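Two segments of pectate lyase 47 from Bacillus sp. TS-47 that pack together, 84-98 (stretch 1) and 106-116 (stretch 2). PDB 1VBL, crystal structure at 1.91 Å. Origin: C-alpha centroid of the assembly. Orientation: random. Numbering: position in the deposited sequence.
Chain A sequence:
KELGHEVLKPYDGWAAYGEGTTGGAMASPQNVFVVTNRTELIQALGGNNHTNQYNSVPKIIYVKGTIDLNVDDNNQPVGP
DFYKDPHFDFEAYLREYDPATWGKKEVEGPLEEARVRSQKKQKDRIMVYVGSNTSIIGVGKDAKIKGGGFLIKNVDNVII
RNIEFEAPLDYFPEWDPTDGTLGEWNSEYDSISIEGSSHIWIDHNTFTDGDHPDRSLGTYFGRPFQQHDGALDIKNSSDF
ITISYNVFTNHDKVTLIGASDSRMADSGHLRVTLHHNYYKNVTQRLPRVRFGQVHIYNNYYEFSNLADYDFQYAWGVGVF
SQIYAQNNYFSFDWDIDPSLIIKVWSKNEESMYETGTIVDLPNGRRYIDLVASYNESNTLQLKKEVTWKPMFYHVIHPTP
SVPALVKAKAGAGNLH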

# COMPACT_ATOMS: atom_id res chain seq x y z
N LYS A 84 5.58 -16.32 -19.71
CA LYS A 84 4.53 -17.23 -20.16
C LYS A 84 4.83 -18.72 -20.17
O LYS A 84 5.81 -19.18 -20.78
CB LYS A 84 4.04 -16.80 -21.55
CG LYS A 84 2.72 -17.44 -21.96
CD LYS A 84 2.26 -16.99 -23.34
CE LYS A 84 3.04 -17.68 -24.46
NZ LYS A 84 2.86 -19.16 -24.43
N ASP A 85 3.97 -19.48 -19.50
CA ASP A 85 4.09 -20.94 -19.45
C ASP A 85 3.77 -21.46 -20.85
O ASP A 85 2.94 -20.89 -21.56
CB ASP A 85 3.08 -21.50 -18.44
CG ASP A 85 3.17 -23.01 -18.29
OD1 ASP A 85 4.02 -23.49 -17.51
OD2 ASP A 85 2.39 -23.72 -18.97
N PRO A 86 4.42 -22.56 -21.27
CA PRO A 86 4.18 -23.14 -22.60
C PRO A 86 2.72 -23.53 -22.83
O PRO A 86 2.24 -23.57 -23.97
CB PRO A 86 5.09 -24.37 -22.62
CG PRO A 86 6.16 -24.03 -21.63
CD PRO A 86 5.41 -23.35 -20.53
N HIS A 87 2.02 -23.82 -21.74
CA HIS A 87 0.62 -24.23 -21.81
C HIS A 87 -0.36 -23.09 -21.60
O HIS A 87 -1.56 -23.32 -21.47
CB HIS A 87 0.36 -25.33 -20.78
CG HIS A 87 1.22 -26.54 -20.95
ND1 HIS A 87 1.12 -27.37 -22.04
CD2 HIS A 87 2.20 -27.05 -20.18
CE1 HIS A 87 2.01 -28.35 -21.93
NE2 HIS A 87 2.68 -28.17 -20.81
N PHE A 88 0.15 -21.87 -21.56
CA PHE A 88 -0.73 -20.72 -21.38
C PHE A 88 -0.84 -19.85 -22.61
O PHE A 88 0.14 -19.60 -23.31
CB PHE A 88 -0.26 -19.86 -20.20
CG PHE A 88 -1.11 -18.63 -19.99
CD1 PHE A 88 -0.79 -17.43 -20.61
CD2 PHE A 88 -2.25 -18.70 -19.19
CE1 PHE A 88 -1.59 -16.30 -20.44
CE2 PHE A 88 -3.06 -17.58 -19.01
CZ PHE A 88 -2.73 -16.38 -19.64
N ASP A 89 -2.06 -19.40 -22.87
CA ASP A 89 -2.36 -18.51 -23.99
C ASP A 89 -3.51 -17.62 -23.54
O ASP A 89 -4.58 -18.12 -23.18
CB ASP A 89 -2.77 -19.31 -25.23
CG ASP A 89 -3.15 -18.41 -26.39
OD1 ASP A 89 -4.33 -18.00 -26.47
OD2 ASP A 89 -2.27 -18.11 -27.23
N PHE A 90 -3.28 -16.31 -23.54
CA PHE A 90 -4.28 -15.35 -23.10
C PHE A 90 -5.63 -15.52 -23.79
O PHE A 90 -6.66 -15.63 -23.13
CB PHE A 90 -3.78 -13.92 -23.31
CG PHE A 90 -4.63 -12.88 -22.64
CD1 PHE A 90 -5.01 -11.73 -23.33
CD2 PHE A 90 -5.05 -13.04 -21.33
CE1 PHE A 90 -5.80 -10.76 -22.72
CE2 PHE A 90 -5.84 -12.08 -20.70
CZ PHE A 90 -6.22 -10.93 -21.40
N GLU A 91 -5.62 -15.54 -25.12
CA GLU A 91 -6.86 -15.69 -25.87
C GLU A 91 -7.59 -16.97 -25.48
O GLU A 91 -8.81 -16.96 -25.30
CB GLU A 91 -6.57 -15.72 -27.37
CG GLU A 91 -6.28 -14.36 -27.97
CD GLU A 91 -5.89 -14.44 -29.43
OE1 GLU A 91 -6.64 -15.07 -30.21
OE2 GLU A 91 -4.84 -13.87 -29.81
N ALA A 92 -6.85 -18.06 -25.34
CA ALA A 92 -7.44 -19.34 -24.96
C ALA A 92 -8.02 -19.24 -23.55
O ALA A 92 -9.06 -19.84 -23.26
CB ALA A 92 -6.39 -20.44 -25.02
N TYR A 93 -7.35 -18.48 -22.69
CA TYR A 93 -7.82 -18.32 -21.32
C TYR A 93 -9.13 -17.53 -21.34
O TYR A 93 -10.06 -17.84 -20.60
CB TYR A 93 -6.76 -17.58 -20.49
CG TYR A 93 -7.10 -17.48 -19.02
CD1 TYR A 93 -7.91 -16.46 -18.53
CD2 TYR A 93 -6.60 -18.42 -18.11
CE1 TYR A 93 -8.22 -16.36 -17.18
CE2 TYR A 93 -6.90 -18.33 -16.75
CZ TYR A 93 -7.72 -17.31 -16.30
OH TYR A 93 -8.03 -17.22 -14.96
N LEU A 94 -9.18 -16.51 -22.19
CA LEU A 94 -10.38 -15.69 -22.32
C LEU A 94 -11.55 -16.52 -22.83
O LEU A 94 -12.67 -16.41 -22.31
CB LEU A 94 -10.11 -14.53 -23.28
CG LEU A 94 -9.79 -13.16 -22.67
CD1 LEU A 94 -8.83 -13.31 -21.50
CD2 LEU A 94 -9.20 -12.26 -23.75
N ARG A 95 -11.30 -17.34 -23.84
CA ARG A 95 -12.35 -18.18 -24.42
C ARG A 95 -12.84 -19.24 -23.43
O ARG A 95 -14.03 -19.54 -23.37
CB ARG A 95 -11.86 -18.87 -25.69
CG ARG A 95 -11.65 -17.95 -26.88
CD ARG A 95 -11.54 -18.75 -28.18
NE ARG A 95 -10.34 -19.58 -28.23
CZ ARG A 95 -9.12 -19.12 -28.50
NH1 ARG A 95 -8.94 -17.83 -28.75
NH2 ARG A 95 -8.09 -19.96 -28.51
N GLU A 96 -11.91 -19.79 -22.67
CA GLU A 96 -12.23 -20.84 -21.71
C GLU A 96 -13.01 -20.40 -20.47
O GLU A 96 -13.95 -21.07 -20.06
CB GLU A 96 -10.94 -21.53 -21.26
CG GLU A 96 -11.13 -22.70 -20.29
CD GLU A 96 -11.65 -23.95 -20.97
OE1 GLU A 96 -11.88 -24.96 -20.28
OE2 GLU A 96 -11.82 -23.93 -22.21
N TYR A 97 -12.62 -19.26 -19.89
CA TYR A 97 -13.25 -18.81 -18.66
C TYR A 97 -14.22 -17.64 -18.69
O TYR A 97 -14.66 -17.17 -17.64
CB TYR A 97 -12.15 -18.55 -17.63
CG TYR A 97 -11.28 -19.76 -17.41
CD1 TYR A 97 -11.80 -20.92 -16.82
CD2 TYR A 97 -9.94 -19.77 -17.81
CE1 TYR A 97 -11.01 -22.06 -16.64
CE2 TYR A 97 -9.14 -20.91 -17.64
CZ TYR A 97 -9.69 -22.04 -17.05
OH TYR A 97 -8.91 -23.17 -16.87
N ASP A 98 -14.56 -17.16 -19.88
CA ASP A 98 -15.51 -16.05 -20.01
C ASP A 98 -16.75 -16.41 -19.19
O ASP A 98 -17.26 -17.53 -19.30
CB ASP A 98 -15.89 -15.85 -21.47
CG ASP A 98 -16.67 -14.57 -21.70
OD1 ASP A 98 -17.61 -14.28 -20.93
OD2 ASP A 98 -16.35 -13.85 -22.67
N GLU A 106 -15.93 -22.70 -10.21
CA GLU A 106 -14.56 -22.48 -9.77
C GLU A 106 -13.64 -22.57 -10.98
O GLU A 106 -13.73 -23.51 -11.77
CB GLU A 106 -14.17 -23.55 -8.74
CG GLU A 106 -12.74 -23.45 -8.25
CD GLU A 106 -12.34 -24.64 -7.38
OE1 GLU A 106 -12.98 -24.85 -6.33
OE2 GLU A 106 -11.40 -25.37 -7.76
N VAL A 107 -12.76 -21.58 -11.14
CA VAL A 107 -11.83 -21.58 -12.26
C VAL A 107 -10.79 -22.68 -12.05
O VAL A 107 -10.07 -22.68 -11.06
CB VAL A 107 -11.11 -20.22 -12.38
CG1 VAL A 107 -10.10 -20.26 -13.51
CG2 VAL A 107 -12.14 -19.12 -12.64
N GLU A 108 -10.74 -23.62 -12.99
CA GLU A 108 -9.80 -24.73 -12.91
C GLU A 108 -9.46 -25.28 -14.28
O GLU A 108 -10.08 -24.92 -15.28
CB GLU A 108 -10.39 -25.86 -12.06
CG GLU A 108 -11.77 -26.32 -12.52
CD GLU A 108 -12.12 -27.72 -12.04
OE1 GLU A 108 -13.33 -28.03 -11.94
OE2 GLU A 108 -11.20 -28.51 -11.76
N GLY A 109 -8.46 -26.16 -14.33
CA GLY A 109 -8.08 -26.74 -15.60
C GLY A 109 -6.66 -26.39 -16.01
O GLY A 109 -6.04 -25.52 -15.40
N PRO A 110 -6.14 -27.03 -17.06
CA PRO A 110 -4.78 -26.77 -17.55
C PRO A 110 -4.43 -25.30 -17.82
O PRO A 110 -3.32 -24.87 -17.51
CB PRO A 110 -4.69 -27.65 -18.81
CG PRO A 110 -6.11 -27.81 -19.24
CD PRO A 110 -6.83 -28.00 -17.92
N LEU A 111 -5.36 -24.54 -18.39
CA LEU A 111 -5.09 -23.13 -18.68
C LEU A 111 -4.89 -22.31 -17.40
O LEU A 111 -4.03 -21.43 -17.36
CB LEU A 111 -6.22 -22.52 -19.51
CG LEU A 111 -6.22 -22.85 -21.01
CD1 LEU A 111 -7.46 -22.27 -21.66
CD2 LEU A 111 -4.96 -22.27 -21.65
N GLU A 112 -5.68 -22.60 -16.37
CA GLU A 112 -5.56 -21.89 -15.10
C GLU A 112 -4.25 -22.31 -14.44
O GLU A 112 -3.52 -21.49 -13.90
CB GLU A 112 -6.76 -22.22 -14.20
CG GLU A 112 -6.65 -21.73 -12.75
CD GLU A 112 -6.52 -20.21 -12.62
OE1 GLU A 112 -6.66 -19.49 -13.63
OE2 GLU A 112 -6.29 -19.75 -11.48
N GLU A 113 -3.96 -23.61 -14.49
CA GLU A 113 -2.72 -24.12 -13.91
C GLU A 113 -1.53 -23.47 -14.61
O GLU A 113 -0.52 -23.16 -13.99
CB GLU A 113 -2.68 -25.64 -14.07
CG GLU A 113 -3.59 -26.38 -13.10
CD GLU A 113 -3.95 -27.78 -13.57
OE1 GLU A 113 -3.15 -28.38 -14.33
OE2 GLU A 113 -5.02 -28.29 -13.18
N ALA A 114 -1.67 -23.27 -15.92
CA ALA A 114 -0.62 -22.66 -16.71
C ALA A 114 -0.48 -21.18 -16.34
O ALA A 114 0.62 -20.64 -16.33
CB ALA A 114 -0.92 -22.81 -18.20
N ARG A 115 -1.61 -20.54 -16.03
CA ARG A 115 -1.58 -19.13 -15.63
C ARG A 115 -0.85 -19.01 -14.30
O ARG A 115 -0.05 -18.09 -14.10
CB ARG A 115 -3.00 -18.58 -15.47
CG ARG A 115 -3.03 -17.09 -15.10
CD ARG A 115 -4.40 -16.66 -14.57
NE ARG A 115 -4.72 -17.30 -13.30
CZ ARG A 115 -4.12 -17.02 -12.14
NH1 ARG A 115 -3.17 -16.10 -12.08
NH2 ARG A 115 -4.47 -17.67 -11.04
N VAL A 116 -1.13 -19.94 -13.39
CA VAL A 116 -0.51 -19.94 -12.08
C VAL A 116 1.01 -20.05 -12.18
O VAL A 116 1.74 -19.36 -11.47
CB VAL A 116 -1.03 -21.10 -11.20
CG1 VAL A 116 -0.22 -21.20 -9.91
CG2 VAL A 116 -2.50 -20.88 -10.87
O HOH W 1 -10.39 -25.71 -18.05
O HOH W 2 -7.96 -25.13 -19.55

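Helix 90-97 and helix 110-116 run in largely opposing directions, 133° apart, with axes no closer than 10.1 Å. Side chains fill the space between them, and the flanking loops pack at its ends; the contact buries 624 Å² in all.

The apolar packing centres on Leu 111, which has the largest covered area of any residue here. Its side chain is a knob in a hole formed by Ala 92, Tyr 93, Glu 96 and Tyr 97: CD1 lies 4.0 Å from Ala 92 CB and 3.6 Å from Glu 96 CB, so even the acid contributes its aliphatic part. The methyl of Ala 92 points toward stretch 2 yet leaves room for the branched leucine. At the other end, Ala 114 allows the closest CA-to-CA approach, its CA 5.1 Å from Phe 88 CA; its CB packs 3.6 Å from Phe 88 CB and 3.4 Å from His 87 O. The buried Phe 88 ring continues along the helix, with CE2 3.7 Å from Arg 115 CB. Beyond Leu 111, Val 107 lays CG1 over the face of the Tyr 97 ring, 3.8 Å from its centroid, a CH-pi contact.

The hydrogen bonds across the contact all use tyrosine hydroxyls, which let large apolar rings be buried with polar tips satisfied. Tyr 97 OH donates to Glu 108 O (2.6 Å) and accepts a weak bond from Glu 112 N (3.3 Å), tying it to the start of the second helix. Gly 109 suits this spot: its backbone angles call for glycine, and an ideal CB would lie 3.1 Å from Tyr 97 OH. Tyr 93 OH donates to Glu 112 OE1 (3.0 Å), a carboxylate held in place by its salt bridge with Arg 115, NH2 to OE2 at 2.8 Å.

Water 1 adds a bridge, donating to Glu 96 OE1 (2.8 Å) and Glu 108 O (2.9 Å).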